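Local atomic coordinates of Afp1 (Serratia entomophila, PDB entry 6RBN), a protein that probably builds the inner tube of the anti-feeding prophage, a contractile injection system whose extended form encloses this tube in a helical sheath. Residues 29-43 / 55-68. Sequence-based numbering, arbitrary orientation.
Sequences PFTSASGLDINFDTI and MPGQRQAPNITLSK
Phe30 lays one face of its ring over Leu66, whose CB stands 4.1 Å from the ring centroid in a CH-pi contact on the CD1/CE1 side, while Leu66 CD1 lies over the same face toward CZ. The other branch of Leu66, CD2, meets Ala33 CB at 3.7 Å, so its two branches separate, one to the ring and one to a small methyl. On the other side of the ring plane, the methylenes of Lys68 pass Phe30; a bend at chi3 (-70°) carries the amine back past Pro29, and any cation-pi attraction is weak at best.

Strands 32-34 and 63-68 run antiparallel. Ser67 O takes a firm bond from Thr31 N (2.8 Å) and a weak one from Ser32 N; the small polar side chains of Ser32 and Ser67 lie on the sheet face turned from Leu66. Thr65 N donates to Ser34 O at 2.9 Å, its N-H pointing almost straight at the oxygen (175°). Gly35 takes a positive phi, readily open to glycine, where strand 32-34 ends. Leu36, the centre of an inverse gamma turn, then sends CD1 to Ile64 CG2.

Beyond this loop the ring of Phe40 takes Arg59 CB over one face, 4.0 Å from its centroid. The long arginine chain bends at chi3 (-69°), and its guanidinium, inclined to the Phe40 ring, rests one face on Ile38 CG2, 3.6 Å from NH1. A second ladder begins near Gly57, where Asp41 O receives Gly57 N, and runs through the hydrogen-bonded pair Ile43-Met55, whose side chains meet through CG2 and CE.

The first ladder belongs to the main antiparallel sheet: strand 63-69 also pairs with strand 134-140, and Phe30 and Leu66 pack on strand 19-23. The second runs on into the hairpin of strands 38-46 and 52-56, while Ser32, Ala33, Ile38 and Asn39 pair with a strand of a neighbouring subunit, continuing the sheet across the interface.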
loop_
_atom_site.group_PDB
_atom_site.type_symbol
_atom_site.label_atom_id
_atom_site.label_comp_id
_atom_site.label_asym_id
_atom_site.label_seq_id
_atom_site.Cartn_x
_atom_site.Cartn_y
_atom_site.Cartn_z
ATOM N N PRO A 29 46.807 7.863 -7.983
ATOM C CA PRO A 29 45.341 7.923 -8.004
ATOM C C PRO A 29 44.799 8.649 -6.780
ATOM O O PRO A 29 45.119 8.299 -5.643
ATOM C CB PRO A 29 44.928 6.449 -7.993
ATOM C CG PRO A 29 46.134 5.710 -8.451
ATOM C CD PRO A 29 47.289 6.477 -7.907
ATOM N N PHE A 30 43.964 9.655 -7.018
ATOM C CA PHE A 30 43.335 10.418 -5.951
ATOM C C PHE A 30 41.821 10.369 -6.084
ATOM O O PHE A 30 41.276 10.095 -7.153
ATOM C CB PHE A 30 43.811 11.874 -5.950
ATOM C CG PHE A 30 45.211 12.050 -5.461
ATOM C CD1 PHE A 30 45.480 12.095 -4.109
ATOM C CD2 PHE A 30 46.260 12.161 -6.349
ATOM C CE1 PHE A 30 46.768 12.252 -3.653
ATOM C CE2 PHE A 30 47.549 12.322 -5.895
ATOM C CZ PHE A 30 47.800 12.365 -4.548
ATOM N N THR A 31 41.147 10.644 -4.971
ATOM C CA THR A 31 39.694 10.680 -4.916
ATOM C C THR A 31 39.160 12.087 -5.140
ATOM O O THR A 31 38.219 12.286 -5.911
ATOM C CB THR A 31 39.212 10.151 -3.568
ATOM O OG1 THR A 31 39.749 8.845 -3.364
ATOM C CG2 THR A 31 37.702 10.063 -3.535
ATOM N N SER A 32 39.751 13.068 -4.468
ATOM C CA SER A 32 39.316 14.449 -4.561
ATOM C C SER A 32 40.500 15.338 -4.904
ATOM O O SER A 32 41.658 14.968 -4.706
ATOM C CB SER A 32 38.670 14.926 -3.259
ATOM O OG SER A 32 37.498 14.188 -2.971
ATOM N N ALA A 33 40.181 16.521 -5.419
ATOM C CA ALA A 33 41.184 17.530 -5.745
ATOM C C ALA A 33 40.472 18.873 -5.762
ATOM O O ALA A 33 39.644 19.116 -6.641
ATOM C CB ALA A 33 41.838 17.239 -7.086
ATOM N N SER A 34 40.782 19.736 -4.803
ATOM C CA SER A 34 40.104 21.016 -4.685
ATOM C C SER A 34 41.105 22.117 -4.372
ATOM O O SER A 34 42.239 21.859 -3.967
ATOM C CB SER A 34 39.020 20.973 -3.604
ATOM O OG SER A 34 39.591 20.784 -2.324
ATOM N N GLY A 35 40.666 23.353 -4.574
ATOM C CA GLY A 35 41.452 24.510 -4.203
ATOM C C GLY A 35 42.389 25.032 -5.261
ATOM O O GLY A 35 43.383 25.680 -4.919
ATOM N N LEU A 36 42.111 24.784 -6.536
ATOM C CA LEU A 36 43.013 25.198 -7.607
ATOM C C LEU A 36 42.551 26.537 -8.177
ATOM O O LEU A 36 42.284 26.690 -9.365
ATOM C CB LEU A 36 43.092 24.120 -8.684
ATOM C CG LEU A 36 43.977 22.901 -8.398
ATOM C CD1 LEU A 36 43.301 21.844 -7.540
ATOM C CD2 LEU A 36 44.479 22.294 -9.672
ATOM N N ASP A 37 42.500 27.528 -7.297
ATOM C CA ASP A 37 41.937 28.827 -7.619
ATOM C C ASP A 37 43.017 29.769 -8.137
ATOM O O ASP A 37 44.215 29.512 -8.016
ATOM C CB ASP A 37 41.266 29.432 -6.386
ATOM C CG ASP A 37 40.172 28.549 -5.831
ATOM O OD1 ASP A 37 39.629 27.722 -6.589
ATOM O OD2 ASP A 37 39.845 28.686 -4.634
ATOM N N ILE A 38 42.570 30.874 -8.725
ATOM C CA ILE A 38 43.435 31.981 -9.127
ATOM C C ILE A 38 42.836 33.222 -8.480
ATOM O O ILE A 38 41.844 33.763 -8.972
ATOM C CB ILE A 38 43.528 32.139 -10.649
ATOM C CG1 ILE A 38 44.109 30.888 -11.294
ATOM C CG2 ILE A 38 44.392 33.329 -11.009
ATOM C CD1 ILE A 38 43.997 30.889 -12.790
ATOM N N ASN A 39 43.424 33.675 -7.378
ATOM C CA ASN A 39 42.879 34.769 -6.589
ATOM C C ASN A 39 43.811 35.969 -6.638
ATOM O O ASN A 39 45.031 35.816 -6.594
ATOM C CB ASN A 39 42.681 34.347 -5.137
ATOM C CG ASN A 39 41.596 33.314 -4.970
ATOM O OD1 ASN A 39 40.538 33.403 -5.582
ATOM N ND2 ASN A 39 41.856 32.319 -4.134
ATOM N N PHE A 40 43.230 37.163 -6.716
ATOM C CA PHE A 40 43.965 38.418 -6.688
ATOM C C PHE A 40 43.528 39.256 -5.496
ATOM O O PHE A 40 42.448 39.064 -4.934
ATOM C CB PHE A 40 43.746 39.232 -7.969
ATOM C CG PHE A 40 44.495 38.716 -9.156
ATOM C CD1 PHE A 40 45.787 39.134 -9.403
ATOM C CD2 PHE A 40 43.912 37.809 -10.019
ATOM C CE1 PHE A 40 46.481 38.667 -10.497
ATOM C CE2 PHE A 40 44.605 37.335 -11.112
ATOM C CZ PHE A 40 45.890 37.764 -11.349
ATOM N N ASP A 41 44.387 40.193 -5.117
ATOM C CA ASP A 41 44.025 41.234 -4.171
ATOM C C ASP A 41 43.541 42.466 -4.928
ATOM O O ASP A 41 43.607 42.536 -6.154
ATOM C CB ASP A 41 45.206 41.577 -3.269
ATOM C CG ASP A 41 45.539 40.466 -2.300
ATOM O OD1 ASP A 41 44.616 39.730 -1.897
ATOM O OD2 ASP A 41 46.723 40.322 -1.941
ATOM N N THR A 42 43.049 43.450 -4.185
ATOM C CA THR A 42 42.464 44.641 -4.785
ATOM C C THR A 42 43.056 45.883 -4.136
ATOM O O THR A 42 43.048 46.010 -2.908
ATOM C CB THR A 42 40.942 44.634 -4.643
ATOM O OG1 THR A 42 40.416 43.450 -5.249
ATOM C CG2 THR A 42 40.334 45.836 -5.335
ATOM N N ILE A 43 43.572 46.789 -4.962
ATOM C CA ILE A 43 44.132 48.058 -4.519
ATOM C C ILE A 43 43.169 49.159 -4.934
ATOM O O ILE A 43 42.756 49.220 -6.096
ATOM C CB ILE A 43 45.530 48.290 -5.118
ATOM C CG1 ILE A 43 46.482 47.176 -4.702
ATOM C CG2 ILE A 43 46.093 49.619 -4.671
ATOM C CD1 ILE A 43 47.782 47.194 -5.454
ATOM N N MET A 55 42.059 48.556 -8.938
ATOM C CA MET A 55 43.159 47.883 -9.608
ATOM C C MET A 55 43.286 46.473 -9.062
ATOM O O MET A 55 42.974 46.230 -7.892
ATOM C CB MET A 55 44.485 48.627 -9.383
ATOM C CG MET A 55 44.586 49.973 -10.063
ATOM S SD MET A 55 46.083 50.839 -9.600
ATOM C CE MET A 55 45.611 51.417 -7.980
ATOM N N PRO A 56 43.740 45.526 -9.875
ATOM C CA PRO A 56 44.115 44.221 -9.327
ATOM C C PRO A 56 45.446 44.301 -8.601
ATOM O O PRO A 56 46.395 44.937 -9.063
ATOM C CB PRO A 56 44.206 43.331 -10.571
ATOM C CG PRO A 56 44.495 44.264 -11.675
ATOM C CD PRO A 56 43.792 45.540 -11.346
ATOM N N GLY A 57 45.509 43.660 -7.448
ATOM C CA GLY A 57 46.725 43.593 -6.663
ATOM C C GLY A 57 47.632 42.479 -7.126
ATOM O O GLY A 57 47.659 42.113 -8.303
ATOM N N GLN A 58 48.387 41.927 -6.188
ATOM C CA GLN A 58 49.254 40.797 -6.475
ATOM C C GLN A 58 48.564 39.499 -6.088
ATOM O O GLN A 58 47.894 39.422 -5.056
ATOM C CB GLN A 58 50.600 40.950 -5.765
ATOM C CG GLN A 58 50.534 41.174 -4.273
ATOM C CD GLN A 58 51.901 41.410 -3.680
ATOM O OE1 GLN A 58 52.911 41.312 -4.370
ATOM N NE2 GLN A 58 51.941 41.741 -2.402
ATOM N N ARG A 59 48.705 38.492 -6.942
ATOM C CA ARG A 59 48.000 37.236 -6.752
ATOM C C ARG A 59 48.642 36.417 -5.642
ATOM O O ARG A 59 49.867 36.314 -5.552
ATOM C CB ARG A 59 47.953 36.454 -8.065
ATOM C CG ARG A 59 49.287 36.200 -8.727
ATOM C CD ARG A 59 49.112 35.514 -10.071
ATOM N NE ARG A 59 48.643 34.141 -9.934
ATOM C CZ ARG A 59 48.177 33.410 -10.941
ATOM N NH1 ARG A 59 47.780 32.164 -10.727
ATOM N NH2 ARG A 59 48.111 33.921 -12.162
ATOM N N GLN A 60 47.806 35.864 -4.770
ATOM C CA GLN A 60 48.326 35.116 -3.640
ATOM C C GLN A 60 48.401 33.626 -3.945
ATOM O O GLN A 60 47.966 33.150 -4.992
ATOM C CB GLN A 60 47.500 35.365 -2.378
ATOM C CG GLN A 60 46.058 34.928 -2.425
ATOM C CD GLN A 60 45.144 36.063 -2.803
ATOM O OE1 GLN A 60 45.578 37.052 -3.379
ATOM N NE2 GLN A 60 43.876 35.951 -2.432
ATOM N N ALA A 61 48.972 32.897 -2.996
ATOM C CA ALA A 61 49.342 31.512 -3.221
ATOM C C ALA A 61 48.113 30.608 -3.186
ATOM O O ALA A 61 47.190 30.843 -2.403
ATOM C CB ALA A 61 50.334 31.055 -2.163
ATOM N N PRO A 62 48.074 29.577 -4.019
ATOM C CA PRO A 62 46.991 28.598 -3.933
ATOM C C PRO A 62 47.251 27.559 -2.854
ATOM O O PRO A 62 48.387 27.167 -2.588
ATOM C CB PRO A 62 46.992 27.959 -5.325
ATOM C CG PRO A 62 48.379 28.111 -5.790
ATOM C CD PRO A 62 48.876 29.403 -5.239
ATOM N N ASN A 63 46.164 27.123 -2.224
ATOM C CA ASN A 63 46.189 26.054 -1.232
ATOM C C ASN A 63 45.371 24.898 -1.785
ATOM O O ASN A 63 44.153 25.009 -1.936
ATOM C CB ASN A 63 45.644 26.531 0.110
ATOM C CG ASN A 63 46.529 27.573 0.752
ATOM O OD1 ASN A 63 46.141 28.732 0.901
ATOM N ND2 ASN A 63 47.727 27.166 1.139
ATOM N N ILE A 64 46.042 23.790 -2.077
ATOM C CA ILE A 64 45.487 22.703 -2.870
ATOM C C ILE A 64 45.320 21.486 -1.979
ATOM O O ILE A 64 46.245 21.108 -1.255
ATOM C CB ILE A 64 46.393 22.407 -4.074
ATOM C CG1 ILE A 64 46.443 23.642 -4.963
ATOM C CG2 ILE A 64 45.909 21.204 -4.853
ATOM C CD1 ILE A 64 47.526 23.606 -5.958
ATOM N N THR A 65 44.139 20.875 -2.029
ATOM C CA THR A 65 43.802 19.720 -1.211
ATOM C C THR A 65 43.656 18.497 -2.099
ATOM O O THR A 65 42.820 18.482 -3.005
ATOM C CB THR A 65 42.510 19.969 -0.436
ATOM O OG1 THR A 65 42.710 21.022 0.515
ATOM C CG2 THR A 65 42.058 18.710 0.266
ATOM N N LEU A 66 44.469 17.479 -1.839
ATOM C CA LEU A 66 44.366 16.182 -2.492
ATOM C C LEU A 66 44.047 15.136 -1.436
ATOM O O LEU A 66 44.548 15.214 -0.312
ATOM C CB LEU A 66 45.664 15.813 -3.208
ATOM C CG LEU A 66 46.138 16.671 -4.377
ATOM C CD1 LEU A 66 47.499 16.206 -4.841
ATOM C CD2 LEU A 66 45.155 16.606 -5.507
ATOM N N SER A 67 43.215 14.161 -1.783
ATOM C CA SER A 67 42.878 13.113 -0.831
ATOM C C SER A 67 42.757 11.777 -1.542
ATOM O O SER A 67 42.110 11.684 -2.588
ATOM C CB SER A 67 41.581 13.433 -0.086
ATOM O OG SER A 67 40.475 13.390 -0.957
ATOM N N LYS A 68 43.378 10.749 -0.971
ATOM C CA LYS A 68 43.315 9.398 -1.503
ATOM C C LYS A 68 43.207 8.418 -0.347
ATOM O O LYS A 68 43.295 8.794 0.823
ATOM C CB LYS A 68 44.535 9.067 -2.362
ATOM C CG LYS A 68 45.827 8.995 -1.587
ATOM C CD LYS A 68 46.958 8.583 -2.491
ATOM C CE LYS A 68 46.791 7.131 -2.883
ATOM N NZ LYS A 68 47.928 6.617 -3.676
#